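Local atomic coordinates of competence protein PILN (Thermus thermophilus, PDB entry 4BHQ), a protein that probably acts in the inner-membrane platform that starts type IV pilus assembly, through a periplasmic domain of a dimerization family. Residues 71-76 against 147-152; 116-121 against 133-138. All coordinates share one frame; numbering follows the deposited sequence.

Contact 1: residues 71-76 against 147-152; sequences LEVALR and YTFSAR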
loop_
_atom_site.group_PDB
_atom_site.type_symbol
_atom_site.label_atom_id
_atom_site.label_comp_id
_atom_site.label_asym_id
_atom_site.label_seq_id
_atom_site.Cartn_x
_atom_site.Cartn_y
_atom_site.Cartn_z
ATOM N N LEU A 71 0.441 7.036 12.743
ATOM C CA LEU A 71 0.903 5.910 11.922
ATOM C C LEU A 71 1.648 4.917 12.821
ATOM O O LEU A 71 2.859 5.037 12.984
ATOM C CB LEU A 71 1.841 6.452 10.821
ATOM C CG LEU A 71 2.312 5.470 9.740
ATOM C CD1 LEU A 71 1.098 4.979 8.958
ATOM C CD2 LEU A 71 3.300 6.204 8.845
ATOM N N GLU A 72 0.964 3.940 13.391
ATOM C CA GLU A 72 1.623 3.123 14.391
ATOM C C GLU A 72 2.565 2.075 13.789
ATOM O O GLU A 72 3.439 1.577 14.480
ATOM C CB GLU A 72 0.607 2.500 15.395
ATOM C CG GLU A 72 -0.469 1.599 14.769
ATOM C CD GLU A 72 -1.271 0.823 15.846
ATOM O OE1 GLU A 72 -1.340 1.321 17.007
ATOM O OE2 GLU A 72 -1.747 -0.310 15.564
ATOM N N VAL A 73 2.334 1.739 12.534
ATOM C CA VAL A 73 3.217 0.913 11.709
ATOM C C VAL A 73 3.544 1.619 10.396
ATOM O O VAL A 73 2.645 1.960 9.583
ATOM C CB VAL A 73 2.612 -0.457 11.421
ATOM C CG1 VAL A 73 3.480 -1.219 10.410
ATOM C CG2 VAL A 73 2.527 -1.263 12.743
ATOM N N ALA A 74 4.824 1.884 10.189
ATOM C CA ALA A 74 5.261 2.495 8.910
ATOM C C ALA A 74 6.008 1.489 8.086
ATOM O O ALA A 74 6.939 0.816 8.587
ATOM C CB ALA A 74 6.127 3.710 9.212
ATOM N N LEU A 75 5.666 1.380 6.799
ATOM C CA LEU A 75 6.396 0.453 5.957
ATOM C C LEU A 75 7.595 1.158 5.303
ATOM O O LEU A 75 7.512 2.316 4.931
ATOM C CB LEU A 75 5.430 -0.226 4.943
ATOM C CG LEU A 75 4.251 -0.963 5.678
ATOM C CD1 LEU A 75 3.215 -1.430 4.703
ATOM C CD2 LEU A 75 4.840 -2.207 6.381
ATOM N N ARG A 76 8.687 0.415 5.094
ATOM C CA ARG A 76 9.887 0.912 4.469
ATOM C C ARG A 76 10.126 0.233 3.149
ATOM O O ARG A 76 10.839 0.766 2.247
ATOM C CB ARG A 76 11.123 0.676 5.379
ATOM C CG ARG A 76 10.998 1.425 6.671
ATOM C CD ARG A 76 10.993 2.986 6.297
ATOM N NE ARG A 76 10.774 3.736 7.523
ATOM C CZ ARG A 76 10.204 4.919 7.577
ATOM N NH1 ARG A 76 9.766 5.506 6.415
ATOM N NH2 ARG A 76 10.148 5.512 8.731
ATOM N N TYR A 147 10.331 -0.451 16.984
ATOM C CA TYR A 147 10.734 -1.740 16.473
ATOM C C TYR A 147 10.852 -1.759 14.976
ATOM O O TYR A 147 9.918 -1.322 14.281
ATOM C CB TYR A 147 9.721 -2.838 16.879
ATOM C CG TYR A 147 9.785 -3.084 18.339
ATOM C CD1 TYR A 147 9.005 -2.312 19.228
ATOM C CD2 TYR A 147 10.654 -4.068 18.857
ATOM C CE1 TYR A 147 9.060 -2.526 20.614
ATOM C CE2 TYR A 147 10.747 -4.269 20.247
ATOM C CZ TYR A 147 9.949 -3.479 21.124
ATOM O OH TYR A 147 10.002 -3.705 22.484
ATOM N N THR A 148 11.996 -2.228 14.462
ATOM C CA THR A 148 12.017 -2.624 13.036
ATOM C C THR A 148 11.506 -4.045 12.972
ATOM O O THR A 148 11.600 -4.803 13.960
ATOM C CB THR A 148 13.451 -2.516 12.474
ATOM O OG1 THR A 148 14.333 -3.257 13.313
ATOM C CG2 THR A 148 13.920 -1.050 12.521
ATOM N N PHE A 149 10.948 -4.441 11.847
ATOM C CA PHE A 149 10.467 -5.786 11.730
ATOM C C PHE A 149 10.486 -6.210 10.292
ATOM O O PHE A 149 10.557 -5.354 9.354
ATOM C CB PHE A 149 9.050 -5.986 12.359
ATOM C CG PHE A 149 7.893 -5.357 11.544
ATOM C CD1 PHE A 149 7.547 -4.030 11.708
ATOM C CD2 PHE A 149 7.206 -6.144 10.580
ATOM C CE1 PHE A 149 6.503 -3.424 10.985
ATOM C CE2 PHE A 149 6.137 -5.580 9.849
ATOM C CZ PHE A 149 5.768 -4.200 10.072
ATOM N N SER A 150 10.426 -7.512 10.083
ATOM C CA SER A 150 10.215 -8.067 8.757
ATOM C C SER A 150 9.265 -9.202 8.755
ATOM O O SER A 150 9.162 -9.995 9.728
ATOM C CB SER A 150 11.566 -8.461 8.098
ATOM O OG SER A 150 12.094 -9.600 8.739
ATOM N N ALA A 151 8.518 -9.281 7.658
ATOM C CA ALA A 151 7.468 -10.270 7.516
ATOM C C ALA A 151 7.202 -10.536 6.048
ATOM O O ALA A 151 7.451 -9.690 5.180
ATOM C CB ALA A 151 6.166 -9.802 8.222
ATOM N N ARG A 152 6.635 -11.703 5.775
ATOM C CA ARG A 152 6.086 -12.022 4.449
ATOM C C ARG A 152 4.562 -12.227 4.606
ATOM O O ARG A 152 4.153 -12.912 5.529
ATOM C CB ARG A 152 6.760 -13.288 3.890
ATOM C CG ARG A 152 8.161 -12.961 3.336
ATOM C CD ARG A 152 8.955 -14.259 2.929
ATOM N NE ARG A 152 9.058 -15.085 4.136
ATOM C CZ ARG A 152 9.712 -16.226 4.267
ATOM N NH1 ARG A 152 10.342 -16.765 3.225
ATOM N NH2 ARG A 152 9.724 -16.826 5.468
#
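Phe-149 reaches past a strand to touch Val-73 and Leu-75, for residues 71-76 and 147-152 are not neighbours in the four-stranded antiparallel sheet of this alpha/beta sandwich. Strand 102-112 runs between them, so no hydrogen bond joins the two segments and the meeting is wholly one of side chains on the helix-covered face. At Tyr-147 the backbone bonds to Ala-112 of the intervening strand, and its CA stays 9.3 Å from the CA of Val-73. Thr-148 bonds instead through its backbone to Ser-139 in the other adjoining strand. Phe-149 then supplies the contact. Its CG sits between the backbone N and the carbonyl carbon (chi1 73°), the more crowded of the staggered positions, which carries the ring over the middle strand. Val-73 CG1 arrives at the ring edge, near its plane, 3.8 Å from Phe-149 CZ and equally close to CE1; the two side chains cross at about a right angle. Chi1 of Val-73 (173°) swings CG1, rather than CG2, to the ring. Leu-75 CD2 approaches the same corner obliquely and less closely, 4.3 Å from Phe-149 CZ. A long flat phenyl suits the span, while branched aliphatic groups fill in around its end without polar demands. Helix 115-124 packs against the ring through Leu-118, whereas Leu-75 packs on helix 53-63 and on Ile-64 of the second subunit. Beyond Phe-149 the chain turns a small polar group to the other face, where Ser-150 OG is hydrogen-bonded to Gln-136 OE1.

Contact 2: residues 116-121 against 133-138; sequences EALVRF and IEFQGA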
loop_
_atom_site.group_PDB
_atom_site.type_symbol
_atom_site.label_atom_id
_atom_site.label_comp_id
_atom_site.label_asym_id
_atom_site.label_seq_id
_atom_site.Cartn_x
_atom_site.Cartn_y
_atom_site.Cartn_z
ATOM N N GLU A 116 2.871 -3.682 20.903
ATOM C CA GLU A 116 1.410 -3.910 20.748
ATOM C C GLU A 116 0.965 -3.547 19.279
ATOM O O GLU A 116 0.149 -4.238 18.701
ATOM C CB GLU A 116 0.677 -2.995 21.796
ATOM C CG GLU A 116 0.940 -3.463 23.287
ATOM C CD GLU A 116 2.210 -2.793 23.935
ATOM O OE1 GLU A 116 2.999 -2.064 23.272
ATOM O OE2 GLU A 116 2.457 -2.979 25.170
ATOM N N ALA A 117 1.529 -2.493 18.692
ATOM C CA ALA A 117 1.210 -2.142 17.266
ATOM C C ALA A 117 1.665 -3.254 16.326
ATOM O O ALA A 117 0.977 -3.633 15.398
ATOM C CB ALA A 117 1.942 -0.866 16.929
ATOM N N LEU A 118 2.844 -3.825 16.624
ATOM C CA LEU A 118 3.380 -4.946 15.805
ATOM C C LEU A 118 2.459 -6.177 15.906
ATOM O O LEU A 118 2.105 -6.811 14.898
ATOM C CB LEU A 118 4.808 -5.299 16.289
ATOM C CG LEU A 118 5.430 -6.514 15.585
ATOM C CD1 LEU A 118 5.423 -6.331 14.063
ATOM C CD2 LEU A 118 6.844 -6.669 16.139
ATOM N N VAL A 119 2.061 -6.501 17.124
ATOM C CA VAL A 119 1.137 -7.639 17.313
ATOM C C VAL A 119 -0.205 -7.426 16.600
ATOM O O VAL A 119 -0.704 -8.331 15.933
ATOM C CB VAL A 119 0.887 -7.894 18.844
ATOM C CG1 VAL A 119 -0.216 -8.875 19.028
ATOM C CG2 VAL A 119 2.165 -8.396 19.499
ATOM N N ARG A 120 -0.777 -6.238 16.717
ATOM C CA ARG A 120 -2.021 -5.929 15.926
ATOM C C ARG A 120 -1.835 -6.075 14.413
ATOM O O ARG A 120 -2.719 -6.570 13.718
ATOM C CB ARG A 120 -2.510 -4.511 16.217
ATOM C CG ARG A 120 -3.030 -4.320 17.665
ATOM C CD ARG A 120 -3.742 -2.960 17.878
ATOM N NE ARG A 120 -2.812 -1.818 17.879
ATOM C CZ ARG A 120 -2.290 -1.301 19.003
ATOM N NH1 ARG A 120 -2.595 -1.801 20.200
ATOM N NH2 ARG A 120 -1.467 -0.271 18.962
ATOM N N PHE A 121 -0.658 -5.686 13.912
ATOM C CA PHE A 121 -0.372 -5.777 12.458
ATOM C C PHE A 121 -0.310 -7.227 12.083
ATOM O O PHE A 121 -0.951 -7.672 11.078
ATOM C CB PHE A 121 0.982 -5.064 12.138
ATOM C CG PHE A 121 1.309 -5.023 10.662
ATOM C CD1 PHE A 121 1.956 -6.111 10.036
ATOM C CD2 PHE A 121 0.914 -3.916 9.881
ATOM C CE1 PHE A 121 2.252 -6.067 8.662
ATOM C CE2 PHE A 121 1.226 -3.846 8.506
ATOM C CZ PHE A 121 1.897 -4.928 7.889
ATOM N N ILE A 133 0.412 -14.825 7.167
ATOM C CA ILE A 133 1.613 -14.019 7.428
ATOM C C ILE A 133 2.707 -14.927 8.000
ATOM O O ILE A 133 2.420 -15.813 8.837
ATOM C CB ILE A 133 1.275 -12.826 8.335
ATOM C CG1 ILE A 133 2.513 -11.934 8.523
ATOM C CG2 ILE A 133 0.690 -13.300 9.679
ATOM C CD1 ILE A 133 2.258 -10.534 9.067
ATOM N N GLU A 134 3.936 -14.743 7.543
ATOM C CA GLU A 134 5.078 -15.330 8.247
ATOM C C GLU A 134 5.929 -14.239 8.818
ATOM O O GLU A 134 6.587 -13.505 8.068
ATOM C CB GLU A 134 5.878 -16.268 7.326
ATOM C CG GLU A 134 7.107 -16.791 8.054
ATOM C CD GLU A 134 7.603 -18.140 7.532
ATOM O OE1 GLU A 134 8.365 -18.151 6.536
ATOM O OE2 GLU A 134 7.235 -19.167 8.166
ATOM N N PHE A 135 5.865 -14.097 10.146
ATOM C CA PHE A 135 6.655 -13.116 10.897
ATOM C C PHE A 135 8.107 -13.556 10.993
ATOM O O PHE A 135 8.380 -14.575 11.625
ATOM C CB PHE A 135 5.993 -12.957 12.265
ATOM C CG PHE A 135 6.790 -12.066 13.233
ATOM C CD1 PHE A 135 7.134 -10.780 12.883
ATOM C CD2 PHE A 135 7.225 -12.583 14.476
ATOM C CE1 PHE A 135 7.817 -9.972 13.764
ATOM C CE2 PHE A 135 7.938 -11.790 15.346
ATOM C CZ PHE A 135 8.229 -10.468 14.987
ATOM N N GLN A 136 9.050 -12.798 10.389
ATOM C CA GLN A 136 10.447 -13.220 10.353
ATOM C C GLN A 136 11.186 -12.729 11.584
ATOM O O GLN A 136 12.101 -13.360 12.070
ATOM C CB GLN A 136 11.176 -12.689 9.076
ATOM C CG GLN A 136 10.491 -13.182 7.783
ATOM C CD GLN A 136 11.067 -12.508 6.493
ATOM O OE1 GLN A 136 11.178 -11.258 6.405
ATOM N NE2 GLN A 136 11.421 -13.335 5.496
ATOM N N GLY A 137 10.889 -11.532 12.027
ATOM C CA GLY A 137 11.626 -11.031 13.163
ATOM C C GLY A 137 11.344 -9.552 13.467
ATOM O O GLY A 137 10.780 -8.836 12.654
ATOM N N ALA A 138 11.801 -9.108 14.638
ATOM C CA ALA A 138 11.706 -7.710 15.050
ATOM C C ALA A 138 12.838 -7.412 15.973
ATOM O O ALA A 138 13.350 -8.282 16.634
ATOM C CB ALA A 138 10.341 -7.412 15.769
#
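Helix 116-121 runs roughly antiparallel to strand 133-138, at 150° between their directions and 11.4 Å between axes, with Leu-118 nearest Ala-138 at one end and Phe-121 nearest Ile-133 at the other. One turn of helix thus presents two apolar side chains, three residues apart, to the sheet. Leu-118 extends with CG anti to the backbone N (chi1 176°) and uses one methyl on two partners. Leu-118 CD2 lies 3.6 Å from Ala-138 CB and 4.2 Å from Phe-135 CE1, coming at that ring obliquely, and the Leu-118 and Phe-135 side chains cross at about a right angle. Ala-138 sits at the edge of the Phe-135 ring, its CB in the ring plane, completing a small apolar cluster. A bare methyl suits Ala-138, where the leucine tip already comes close. At the other end Ile-133 points its long arm at the helix, CD1 standing 4.5 Å from Phe-121 CE1, again oblique to the ring and a looser touch. Phe-121 is also packed against Phe-125 and against Ile-64 of the second subunit. Phe-135 and Ala-138 both face the helix although three residues apart, because Gln-136 and Gly-137 lie together opposite Ser-150. Gly-137 is nearly fully extended (phi 172°), where a beta carbon would collide with the carbonyl O of Gln-136; its N sits off centre above one face of the Phe-135 ring. The arrangement is helix-on-sheet packing in an alpha/beta sandwich, at a strand outermost within this chain, with a classic beta bulge resetting which residues face the helix.

Overall arrangement
Contact 1 and contact 2 lie on one sheet face with their centres 8 Å apart, and contact 2 is nested within the chain loop that contact 1 closes. Strands 131-141 and 146-156 follow each other in the chain and pair side by side, which brings Phe-149 CB within 3.3 Å of Gly-137 O at the bulge. The rings of Phe-149 and Phe-121 also meet, their planes at about 60°, joining the two apolar groups. On the helix side, Glu-72 OE1 and Arg-120 NH2 form a short salt bridge of 2.5 Å. A bound magnesium ion lies about 6 Å from the side chain of Phe-149 and about 9 Å from that of Ala-138.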